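Local coordinates for HDLP (histone deacetylase-like protein) (Aquifex aeolicus, PDB 1C3R) that is a histone deacetylase homologue that probably removes acetyl groups with a zinc ion and binds the hydroxamate inhibitor trichostatin A, at residues H21-P26 with G295-Y300; L163-D168 with Y251-G256; E262-K267 with F335-D340. The protein carries 2 engineered substitutions. One frame throughout, in Å; residues are numbered along the deposited sequence.

Contact 1. Residues H21-P26 with G295-Y300; sequences HPLKIP and GGYHPY. With TSN (trichostatin a), chain D.
The backbone oxygen of Tyr297 takes the shortest sound polar bond of this contact: water 1 donates to Tyr297 O at 2.6 Å and, with its other hydrogen, to Pro22 O at 2.7 Å. The two loops are therefore linked carbonyl to carbonyl through one solvent molecule, and the direct contacts are made by carbon atoms of the 21-26 side chains. Ile25 CD1 presses against the same carbonyl from the 21-26 side, 3.3 Å from Tyr297 O, and also meets Pro299 CD at 3.6 Å. It gets there because CG1 is set between the backbone N and the carbonyl carbon (chi1 63°) and chi2 is extended, which brings the methyl to Pro299 at the start of helix 299-314, the two side chains crossing at about a right angle.

Around the Tyr297 ring the approach is oblique. Pro22 CB reaches CD2 of Tyr297 at 3.6 Å, while Leu23 CD2 reaches CE2 of Tyr297 at 3.5 Å; the two come from opposite sides of the ring plane at the CD2-CE2 flank, which probably limits how far the phenol can turn. Pro22 serves a second partner: its CG lies 3.6 Å from C5 in the aromatic ring of trichostatin A. The main chain is held as well, since Asp263 accepts a hydrogen bond from Tyr297 N and Arg27 binds Gly296 O.

With backbone and ring both positioned, the hydroxyl meets the inhibitor's hydroxamate carbonyl oxygen O2 near the plane of the ring. The modelled Tyr297 OH to O2 separation, 2.3 Å, is too short to be taken literally, so the bond, modelled with the hydroxyl as donor, is doubtful in its length. Because that oxygen also coordinates the zinc ion, the chemistry is consistent with a phenol placed to polarise a metal-bound carbonyl, as might occur with substrate.

Contact 2. Residues L163-D168 with Y251-G256; sequences LYIDLD and YLLQLG. With ZN (zinc ion), chain C; TSN (trichostatin a), chain D.
Two neighbouring strands inside the parallel sheet of the arginase-like alpha/beta fold run side by side here, and their C-terminal ends lead into the zinc site. The evidence is a regular parallel ladder, with axes 4.7 Å apart and 11° off parallel. Ile165 is gripped on both sides: its N donates to Leu252 O at 2.9 Å and its O accepts from Gln254 N at 2.9 Å. Leu252 N to Leu163 O and Leu167 N to Gln254 O extend the pattern, the latter just past the strand end of 163-166.

On one face of the sheet Ile165 CG2 packs on Leu253 CD1, and Leu253 in turn touches Phe279 of helix 272-286. On the other, Tyr164 presents a ring edge to Leu252 CB and donates from OH to Asp166 OD2 at 2.9 Å. His131 binds that same OD2, a pairing consistent with a charge-relay system. The other oxygen, Asp166 OD1, accepts from Asp168 N at 3.0 Å and closes an Asx turn.

This turn helps to set Asp168, whose chi1 of -172°, with CG opposite the backbone N, carries the carboxylate toward the metal. Together with His170, Asp258 and two inhibitor oxygens, Asp168 completes a five-coordinate zinc ion, to which its OD2 binds at 2.1 Å.

Contact 3. Residues E262-K267 with F335-D340; sequences EDYLSK and FEEFDD
The phenol ring of Tyr264 is the flat group at the centre of this contact. Over one of its faces sits Phe338 CB, 3.4 Å from the centroid of the Tyr264 ring and only 7° off the ring normal, a well-formed CH-pi contact. Near the ring plane, at the hydroxyl end, comes the carboxylate of Glu337. The Phe338 ring itself stands obliquely to the phenol: the two planes meet at 58°, with centroids 5.3 Å apart. With Phe338 CG anti to the backbone N (chi1 -175°), the methylene rather than the ring covers the tyrosine.

The hydroxyl has two partners, both placed with some doubt because it is too close to Glu337 in the model. Tyr264 OH appears to donate to Glu337 OE2 at 2.8 Å and to accept from Asp339 N at 3.1 Å. Water 2 donates to Glu262 O and, with the same doubt over OE2, to Glu337. Within 262-267, Asp263 OD2 accepts from Leu265 N at 3.0 Å in an Asx turn, ahead of the Leu265 side chain that touches trichostatin A.

Phe338 also makes a cation-pi contact with Lys224 of the second subunit. The whole contact lies at the surface: the loop between strand 250-254 and helix 272-286 meets the long loop between helices 324-331 and 362-371, close to the start of helix 299-314, where Phe335 touches Pro299.

How the contacts relate
From the N terminus, segment 21-26 comes after strand 4-8 and is followed, 268 residues later, by its partner. Contact 2 opens and closes within that span: segment 163-168 is joined to 251-256 across 82 residues, so it is nested in the loop of contact 1. Contact 3 opens next, at 262-267, before 295-300 completes contact 1, and it closes only at 335-340; the two therefore cross, and they meet at the turn before helix 299-314. Asp168 of contact 2 lies against Gly295 of contact 1. Contacts 2 and 3 do not touch. Together the three tie the central sheet, the start of helix 299-314 and the loop after helix 324-331, near the inhibitor pocket.

Contact 1. Residues H21-P26 with G295-Y300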
loop_
_atom_site.group_PDB
_atom_site.type_symbol
_atom_site.label_atom_id
_atom_site.label_comp_id
_atom_site.label_asym_id
_atom_site.label_seq_id
_atom_site.Cartn_x
_atom_site.Cartn_y
_atom_site.Cartn_z
ATOM N N HIS A 21 9.396 5.365 -7.226
ATOM C CA HIS A 21 9.474 4.946 -5.835
ATOM C C HIS A 21 9.531 6.151 -4.897
ATOM O O HIS A 21 10.173 7.156 -5.197
ATOM C CB HIS A 21 10.729 4.102 -5.623
ATOM C CG HIS A 21 10.731 3.329 -4.344
ATOM N ND1 HIS A 21 10.336 2.010 -4.274
ATOM C CD2 HIS A 21 11.059 3.693 -3.083
ATOM C CE1 HIS A 21 10.425 1.594 -3.023
ATOM N NE2 HIS A 21 10.861 2.597 -2.281
ATOM N N PRO A 22 8.856 6.067 -3.742
ATOM C CA PRO A 22 8.871 7.175 -2.785
ATOM C C PRO A 22 10.300 7.621 -2.434
ATOM O O PRO A 22 10.540 8.804 -2.192
ATOM C CB PRO A 22 8.131 6.583 -1.587
ATOM C CG PRO A 22 7.114 5.692 -2.282
ATOM C CD PRO A 22 8.026 4.963 -3.226
ATOM N N LEU A 23 11.242 6.678 -2.426
ATOM C CA LEU A 23 12.636 6.986 -2.090
ATOM C C LEU A 23 13.559 7.400 -3.248
ATOM O O LEU A 23 14.780 7.215 -3.169
ATOM C CB LEU A 23 13.257 5.798 -1.336
ATOM C CG LEU A 23 12.712 5.563 0.077
ATOM C CD1 LEU A 23 13.252 4.248 0.651
ATOM C CD2 LEU A 23 13.103 6.752 0.963
ATOM N N LYS A 24 13.013 7.968 -4.318
ATOM C CA LYS A 24 13.892 8.370 -5.408
ATOM C C LYS A 24 14.428 9.784 -5.159
ATOM O O LYS A 24 15.303 10.267 -5.874
ATOM C CB LYS A 24 13.165 8.296 -6.754
ATOM C CG LYS A 24 12.366 9.518 -7.177
ATOM C CD LYS A 24 11.270 9.898 -6.217
ATOM C CE LYS A 24 10.267 10.810 -6.920
ATOM N NZ LYS A 24 10.899 11.988 -7.578
ATOM N N ILE A 25 13.904 10.441 -4.131
ATOM C CA ILE A 25 14.341 11.790 -3.803
ATOM C C ILE A 25 15.671 11.765 -3.054
ATOM O O ILE A 25 16.014 10.776 -2.403
ATOM C CB ILE A 25 13.348 12.513 -2.863
ATOM C CG1 ILE A 25 13.287 11.768 -1.525
ATOM C CG2 ILE A 25 11.967 12.605 -3.494
ATOM C CD1 ILE A 25 12.542 12.513 -0.427
ATOM N N PRO A 26 16.439 12.860 -3.140
ATOM C CA PRO A 26 17.727 12.945 -2.443
ATOM C C PRO A 26 17.369 13.042 -0.963
ATOM O O PRO A 26 16.359 13.656 -0.615
ATOM C CB PRO A 26 18.308 14.262 -2.960
ATOM C CG PRO A 26 17.607 14.445 -4.302
ATOM C CD PRO A 26 16.202 14.092 -3.902
ATOM N N GLY A 295 12.539 6.330 7.971
ATOM C CA GLY A 295 11.618 6.700 6.908
ATOM C C GLY A 295 11.337 8.190 6.841
ATOM O O GLY A 295 11.152 8.846 7.864
ATOM N N GLY A 296 11.312 8.727 5.626
ATOM C CA GLY A 296 11.051 10.143 5.412
ATOM C C GLY A 296 10.974 10.334 3.913
ATOM O O GLY A 296 11.943 10.047 3.201
ATOM N N TYR A 297 9.847 10.834 3.420
ATOM C CA TYR A 297 9.689 10.980 1.980
ATOM C C TYR A 297 9.434 12.376 1.440
ATOM O O TYR A 297 9.266 12.556 0.230
ATOM C CB TYR A 297 8.603 10.014 1.519
ATOM C CG TYR A 297 8.791 8.669 2.182
ATOM C CD1 TYR A 297 8.317 8.439 3.473
ATOM C CD2 TYR A 297 9.568 7.678 1.581
ATOM C CE1 TYR A 297 8.617 7.259 4.152
ATOM C CE2 TYR A 297 9.874 6.497 2.253
ATOM C CZ TYR A 297 9.398 6.300 3.540
ATOM O OH TYR A 297 9.731 5.161 4.243
ATOM N N HIS A 298 9.395 13.362 2.325
ATOM C CA HIS A 298 9.216 14.738 1.885
ATOM C C HIS A 298 10.589 15.383 2.071
ATOM O O HIS A 298 11.033 15.595 3.197
ATOM C CB HIS A 298 8.185 15.474 2.736
ATOM C CG HIS A 298 7.834 16.823 2.193
ATOM N ND1 HIS A 298 6.621 17.092 1.596
ATOM C CD2 HIS A 298 8.572 17.951 2.076
ATOM C CE1 HIS A 298 6.626 18.329 1.134
ATOM N NE2 HIS A 298 7.799 18.871 1.410
ATOM N N PRO A 299 11.264 15.732 0.965
ATOM C CA PRO A 299 12.593 16.345 0.993
ATOM C C PRO A 299 12.738 17.568 1.890
ATOM O O PRO A 299 13.728 17.685 2.613
ATOM C CB PRO A 299 12.849 16.664 -0.485
ATOM C CG PRO A 299 11.431 16.880 -1.017
ATOM C CD PRO A 299 10.788 15.651 -0.425
ATOM N N TYR A 300 11.766 18.478 1.850
ATOM C CA TYR A 300 11.855 19.683 2.675
ATOM C C TYR A 300 11.674 19.342 4.149
ATOM O O TYR A 300 12.420 19.825 5.002
ATOM C CB TYR A 300 10.800 20.724 2.264
ATOM C CG TYR A 300 10.743 21.056 0.781
ATOM C CD1 TYR A 300 11.743 20.643 -0.099
ATOM C CD2 TYR A 300 9.678 21.793 0.262
ATOM C CE1 TYR A 300 11.678 20.955 -1.459
ATOM C CE2 TYR A 300 9.602 22.112 -1.087
ATOM C CZ TYR A 300 10.601 21.690 -1.942
ATOM O OH TYR A 300 10.514 21.997 -3.277
HETATM O O1 TSN D . 9.235 3.016 7.991
HETATM O O2 TSN D . 8.190 4.521 5.852
HETATM O O3 TSN D . 2.635 4.094 1.024
HETATM N N1 TSN D . 8.236 2.588 7.112
HETATM N N2 TSN D . 4.978 3.500 -4.974
HETATM C C1 TSN D . 3.766 3.182 -0.860
HETATM C C2 TSN D . 4.526 2.175 -1.476
HETATM C C3 TSN D . 4.934 2.239 -2.809
HETATM C C4 TSN D . 4.575 3.385 -3.625
HETATM C C5 TSN D . 3.795 4.402 -2.994
HETATM C C6 TSN D . 3.407 4.301 -1.669
HETATM C C7 TSN D . 3.303 3.180 0.561
HETATM C C8 TSN D . 3.718 2.001 1.492
HETATM C C9 TSN D . 4.574 2.545 2.614
HETATM C C10 TSN D . 5.675 1.970 3.188
HETATM C C11 TSN D . 6.301 2.772 4.268
HETATM C C12 TSN D . 7.438 2.442 4.924
HETATM C C13 TSN D . 7.981 3.301 5.967
HETATM C C14 TSN D . 2.438 1.336 2.057
HETATM C C15 TSN D . 6.255 0.617 2.787
HETATM C C17 TSN D . 4.655 4.709 -5.761
HETATM C C16 TSN D . 5.769 2.470 -5.635
HETATM O O HOH W 1 8.987 10.915 -1.774
#

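Contact 2. Residues L163-D168 with Y251-G256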
loop_
_atom_site.group_PDB
_atom_site.type_symbol
_atom_site.label_atom_id
_atom_site.label_comp_id
_atom_site.label_asym_id
_atom_site.label_seq_id
_atom_site.Cartn_x
_atom_site.Cartn_y
_atom_site.Cartn_z
ATOM N N LEU A 163 18.723 -0.997 24.568
ATOM C CA LEU A 163 17.394 -0.427 24.337
ATOM C C LEU A 163 17.314 0.166 22.934
ATOM O O LEU A 163 18.238 0.851 22.495
ATOM C CB LEU A 163 17.096 0.686 25.353
ATOM C CG LEU A 163 15.879 1.586 25.056
ATOM C CD1 LEU A 163 14.602 0.765 25.068
ATOM C CD2 LEU A 163 15.785 2.683 26.084
ATOM N N TYR A 164 16.205 -0.094 22.244
ATOM C CA TYR A 164 15.984 0.439 20.896
ATOM C C TYR A 164 14.653 1.186 20.877
ATOM O O TYR A 164 13.603 0.598 21.116
ATOM C CB TYR A 164 15.938 -0.690 19.864
ATOM C CG TYR A 164 15.621 -0.221 18.457
ATOM C CD1 TYR A 164 16.555 0.493 17.711
ATOM C CD2 TYR A 164 14.380 -0.488 17.878
ATOM C CE1 TYR A 164 16.267 0.932 16.414
ATOM C CE2 TYR A 164 14.074 -0.053 16.576
ATOM C CZ TYR A 164 15.026 0.656 15.853
ATOM O OH TYR A 164 14.744 1.090 14.578
ATOM N N ILE A 165 14.701 2.482 20.593
ATOM C CA ILE A 165 13.493 3.302 20.552
ATOM C C ILE A 165 13.249 3.748 19.115
ATOM O O ILE A 165 14.125 4.349 18.480
ATOM C CB ILE A 165 13.641 4.523 21.477
ATOM C CG1 ILE A 165 13.889 4.037 22.909
ATOM C CG2 ILE A 165 12.385 5.398 21.404
ATOM C CD1 ILE A 165 14.183 5.146 23.910
ATOM N N ASP A 166 12.052 3.458 18.614
ATOM C CA ASP A 166 11.701 3.769 17.232
ATOM C C ASP A 166 10.587 4.814 17.108
ATOM O O ASP A 166 9.414 4.519 17.351
ATOM C CB ASP A 166 11.280 2.466 16.538
ATOM C CG ASP A 166 11.245 2.589 15.026
ATOM O OD1 ASP A 166 10.487 3.432 14.500
ATOM O OD2 ASP A 166 11.989 1.833 14.367
ATOM N N LEU A 167 10.949 6.031 16.715
ATOM C CA LEU A 167 9.962 7.097 16.576
ATOM C C LEU A 167 9.385 7.209 15.166
ATOM O O LEU A 167 8.555 8.075 14.892
ATOM C CB LEU A 167 10.564 8.438 17.007
ATOM C CG LEU A 167 11.071 8.457 18.457
ATOM C CD1 LEU A 167 11.418 9.885 18.844
ATOM C CD2 LEU A 167 10.006 7.912 19.400
ATOM N N ASP A 168 9.831 6.332 14.275
ATOM C CA ASP A 168 9.338 6.307 12.901
ATOM C C ASP A 168 7.824 6.083 12.986
ATOM O O ASP A 168 7.359 5.357 13.862
ATOM C CB ASP A 168 9.990 5.137 12.153
ATOM C CG ASP A 168 9.688 5.138 10.665
ATOM O OD1 ASP A 168 10.572 5.546 9.880
ATOM O OD2 ASP A 168 8.573 4.744 10.266
ATOM N N TYR A 251 21.662 2.709 24.261
ATOM C CA TYR A 251 20.424 2.694 23.495
ATOM C C TYR A 251 20.579 3.328 22.130
ATOM O O TYR A 251 21.466 4.156 21.917
ATOM C CB TYR A 251 19.299 3.392 24.277
ATOM C CG TYR A 251 19.295 4.908 24.206
ATOM C CD1 TYR A 251 18.688 5.579 23.140
ATOM C CD2 TYR A 251 19.891 5.672 25.209
ATOM C CE1 TYR A 251 18.674 6.975 23.078
ATOM C CE2 TYR A 251 19.885 7.072 25.156
ATOM C CZ TYR A 251 19.276 7.715 24.092
ATOM O OH TYR A 251 19.276 9.093 24.042
ATOM N N LEU A 252 19.728 2.902 21.201
ATOM C CA LEU A 252 19.710 3.450 19.851
ATOM C C LEU A 252 18.355 4.116 19.651
ATOM O O LEU A 252 17.334 3.625 20.135
ATOM C CB LEU A 252 19.901 2.356 18.788
ATOM C CG LEU A 252 21.319 1.832 18.535
ATOM C CD1 LEU A 252 21.850 1.131 19.767
ATOM C CD2 LEU A 252 21.290 0.868 17.364
ATOM N N LEU A 253 18.351 5.233 18.940
ATOM C CA LEU A 253 17.123 5.969 18.681
ATOM C C LEU A 253 16.951 6.169 17.177
ATOM O O LEU A 253 17.812 6.772 16.536
ATOM C CB LEU A 253 17.189 7.322 19.393
ATOM C CG LEU A 253 16.037 8.314 19.194
ATOM C CD1 LEU A 253 14.729 7.712 19.719
ATOM C CD2 LEU A 253 16.375 9.617 19.933
ATOM N N GLN A 254 15.853 5.657 16.616
ATOM C CA GLN A 254 15.597 5.789 15.181
ATOM C C GLN A 254 14.685 7.005 15.003
ATOM O O GLN A 254 13.600 7.095 15.603
ATOM C CB GLN A 254 14.988 4.482 14.623
ATOM C CG GLN A 254 13.524 4.509 14.234
ATOM C CD GLN A 254 13.269 5.086 12.856
ATOM O OE1 GLN A 254 13.423 4.414 11.825
ATOM N NE2 GLN A 254 12.884 6.342 12.828
ATOM N N LEU A 255 15.147 7.941 14.178
ATOM C CA LEU A 255 14.457 9.203 13.959
ATOM C C LEU A 255 13.864 9.479 12.588
ATOM O O LEU A 255 14.122 10.535 12.015
ATOM C CB LEU A 255 15.417 10.338 14.312
ATOM C CG LEU A 255 15.902 10.267 15.765
ATOM C CD1 LEU A 255 17.097 11.182 15.982
ATOM C CD2 LEU A 255 14.749 10.610 16.693
ATOM N N GLY A 256 13.059 8.555 12.068
ATOM C CA GLY A 256 12.432 8.778 10.774
ATOM C C GLY A 256 11.609 10.053 10.859
ATOM O O GLY A 256 11.036 10.371 11.903
HETATM ZN ZN ZN C . 8.106 4.937 8.261
HETATM O O1 TSN D . 9.235 3.016 7.991
HETATM O O2 TSN D . 8.190 4.521 5.852
HETATM O O3 TSN D . 2.635 4.094 1.024
HETATM N N1 TSN D . 8.236 2.588 7.112
HETATM N N2 TSN D . 4.978 3.500 -4.974
HETATM C C1 TSN D . 3.766 3.182 -0.860
HETATM C C2 TSN D . 4.526 2.175 -1.476
HETATM C C3 TSN D . 4.934 2.239 -2.809
HETATM C C4 TSN D . 4.575 3.385 -3.625
HETATM C C5 TSN D . 3.795 4.402 -2.994
HETATM C C6 TSN D . 3.407 4.301 -1.669
HETATM C C7 TSN D . 3.303 3.180 0.561
HETATM C C8 TSN D . 3.718 2.001 1.492
HETATM C C9 TSN D . 4.574 2.545 2.614
HETATM C C10 TSN D . 5.675 1.970 3.188
HETATM C C11 TSN D . 6.301 2.772 4.268
HETATM C C12 TSN D . 7.438 2.442 4.924
HETATM C C13 TSN D . 7.981 3.301 5.967
HETATM C C14 TSN D . 2.438 1.336 2.057
HETATM C C15 TSN D . 6.255 0.617 2.787
HETATM C C17 TSN D . 4.655 4.709 -5.761
HETATM C C16 TSN D . 5.769 2.470 -5.635
#

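Contact 3. Residues E262-K267 with F335-D340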
loop_
_atom_site.group_PDB
_atom_site.type_symbol
_atom_site.label_atom_id
_atom_site.label_comp_id
_atom_site.label_asym_id
_atom_site.label_seq_id
_atom_site.Cartn_x
_atom_site.Cartn_y
_atom_site.Cartn_z
ATOM N N GLU A 262 3.567 17.181 6.851
ATOM C CA GLU A 262 3.840 17.247 5.427
ATOM C C GLU A 262 4.217 15.947 4.718
ATOM O O GLU A 262 4.313 15.930 3.498
ATOM C CB GLU A 262 4.926 18.296 5.160
ATOM C CG GLU A 262 4.621 19.692 5.709
ATOM C CD GLU A 262 4.981 19.858 7.176
ATOM O OE1 GLU A 262 5.220 18.840 7.860
ATOM O OE2 GLU A 262 5.020 21.013 7.654
ATOM N N ASP A 263 4.439 14.868 5.457
ATOM C CA ASP A 263 4.817 13.612 4.813
ATOM C C ASP A 263 3.563 12.781 4.602
ATOM O O ASP A 263 2.877 12.435 5.562
ATOM C CB ASP A 263 5.845 12.870 5.674
ATOM C CG ASP A 263 6.487 11.694 4.947
ATOM O OD1 ASP A 263 7.691 11.444 5.182
ATOM O OD2 ASP A 263 5.795 11.005 4.165
ATOM N N TYR A 264 3.272 12.465 3.340
ATOM C CA TYR A 264 2.071 11.705 2.990
ATOM C C TYR A 264 2.042 10.251 3.417
ATOM O O TYR A 264 0.970 9.658 3.468
ATOM C CB TYR A 264 1.808 11.746 1.483
ATOM C CG TYR A 264 1.646 13.130 0.902
ATOM C CD1 TYR A 264 2.758 13.900 0.555
ATOM C CD2 TYR A 264 0.380 13.678 0.710
ATOM C CE1 TYR A 264 2.611 15.180 0.028
ATOM C CE2 TYR A 264 0.221 14.957 0.185
ATOM C CZ TYR A 264 1.339 15.702 -0.154
ATOM O OH TYR A 264 1.182 16.963 -0.678
ATOM N N LEU A 265 3.195 9.661 3.713
ATOM C CA LEU A 265 3.181 8.261 4.111
ATOM C C LEU A 265 2.825 7.989 5.570
ATOM O O LEU A 265 3.123 6.924 6.100
ATOM C CB LEU A 265 4.500 7.567 3.733
ATOM C CG LEU A 265 4.758 7.496 2.218
ATOM C CD1 LEU A 265 5.761 6.386 1.901
ATOM C CD2 LEU A 265 3.461 7.182 1.505
ATOM N N SER A 266 2.178 8.952 6.221
ATOM C CA SER A 266 1.729 8.757 7.600
ATOM C C SER A 266 0.500 9.622 7.822
ATOM O O SER A 266 0.348 10.675 7.203
ATOM C CB SER A 266 2.802 9.148 8.625
ATOM O OG SER A 266 2.869 10.552 8.811
ATOM N N LYS A 267 -0.388 9.185 8.702
ATOM C CA LYS A 267 -1.569 9.977 8.983
ATOM C C LYS A 267 -1.337 10.824 10.235
ATOM O O LYS A 267 -2.282 11.355 10.819
ATOM C CB LYS A 267 -2.780 9.069 9.154
ATOM C CG LYS A 267 -3.075 8.235 7.906
ATOM C CD LYS A 267 -3.255 9.132 6.689
ATOM C CE LYS A 267 -3.572 8.324 5.437
ATOM N NZ LYS A 267 -3.746 9.220 4.256
ATOM N N PHE A 335 11.235 17.011 -6.836
ATOM C CA PHE A 335 10.183 16.546 -5.937
ATOM C C PHE A 335 8.750 16.467 -6.475
ATOM O O PHE A 335 8.373 15.464 -7.077
ATOM C CB PHE A 335 10.217 17.378 -4.650
ATOM C CG PHE A 335 9.165 16.997 -3.659
ATOM C CD1 PHE A 335 8.989 15.669 -3.296
ATOM C CD2 PHE A 335 8.337 17.964 -3.098
ATOM C CE1 PHE A 335 8.001 15.304 -2.390
ATOM C CE2 PHE A 335 7.348 17.611 -2.191
ATOM C CZ PHE A 335 7.179 16.277 -1.837
ATOM N N GLU A 336 7.958 17.507 -6.222
ATOM C CA GLU A 336 6.557 17.598 -6.643
ATOM C C GLU A 336 5.627 17.060 -5.563
ATOM O O GLU A 336 5.625 15.874 -5.250
ATOM C CB GLU A 336 6.313 16.858 -7.961
ATOM C CG GLU A 336 4.884 16.970 -8.465
ATOM C CD GLU A 336 4.685 16.330 -9.828
ATOM O OE1 GLU A 336 5.371 16.749 -10.786
ATOM O OE2 GLU A 336 3.843 15.413 -9.945
ATOM N N GLU A 337 4.833 17.959 -5.001
ATOM C CA GLU A 337 3.898 17.637 -3.933
ATOM C C GLU A 337 2.843 16.631 -4.408
ATOM O O GLU A 337 2.282 16.781 -5.490
ATOM C CB GLU A 337 3.234 18.933 -3.467
ATOM C CG GLU A 337 2.757 18.920 -2.041
ATOM C CD GLU A 337 3.891 18.759 -1.046
ATOM O OE1 GLU A 337 4.809 19.607 -1.014
ATOM O OE2 GLU A 337 3.862 17.777 -0.292
ATOM N N PHE A 338 2.576 15.609 -3.600
ATOM C CA PHE A 338 1.594 14.585 -3.958
ATOM C C PHE A 338 0.220 15.202 -4.185
ATOM O O PHE A 338 -0.577 14.701 -4.982
ATOM C CB PHE A 338 1.478 13.534 -2.855
ATOM C CG PHE A 338 0.580 12.378 -3.210
ATOM C CD1 PHE A 338 1.018 11.375 -4.068
ATOM C CD2 PHE A 338 -0.709 12.297 -2.693
ATOM C CE1 PHE A 338 0.188 10.304 -4.404
ATOM C CE2 PHE A 338 -1.549 11.233 -3.024
ATOM C CZ PHE A 338 -1.097 10.233 -3.881
ATOM N N ASP A 339 -0.060 16.283 -3.464
ATOM C CA ASP A 339 -1.334 16.970 -3.590
ATOM C C ASP A 339 -1.153 18.363 -4.173
ATOM O O ASP A 339 -0.469 19.207 -3.596
ATOM C CB ASP A 339 -2.026 17.059 -2.230
ATOM C CG ASP A 339 -3.322 17.836 -2.293
ATOM O OD1 ASP A 339 -4.186 17.482 -3.124
ATOM O OD2 ASP A 339 -3.480 18.796 -1.514
ATOM N N ASP A 340 -1.781 18.587 -5.323
ATOM C CA ASP A 340 -1.713 19.856 -6.041
ATOM C C ASP A 340 -1.895 21.081 -5.157
ATOM O O ASP A 340 -1.028 21.950 -5.106
ATOM C CB ASP A 340 -2.770 19.879 -7.149
ATOM C CG ASP A 340 -2.624 18.720 -8.114
ATOM O OD1 ASP A 340 -1.565 18.617 -8.768
ATOM O OD2 ASP A 340 -3.567 17.909 -8.215
HETATM O O HOH W 2 3.012 17.963 2.083
#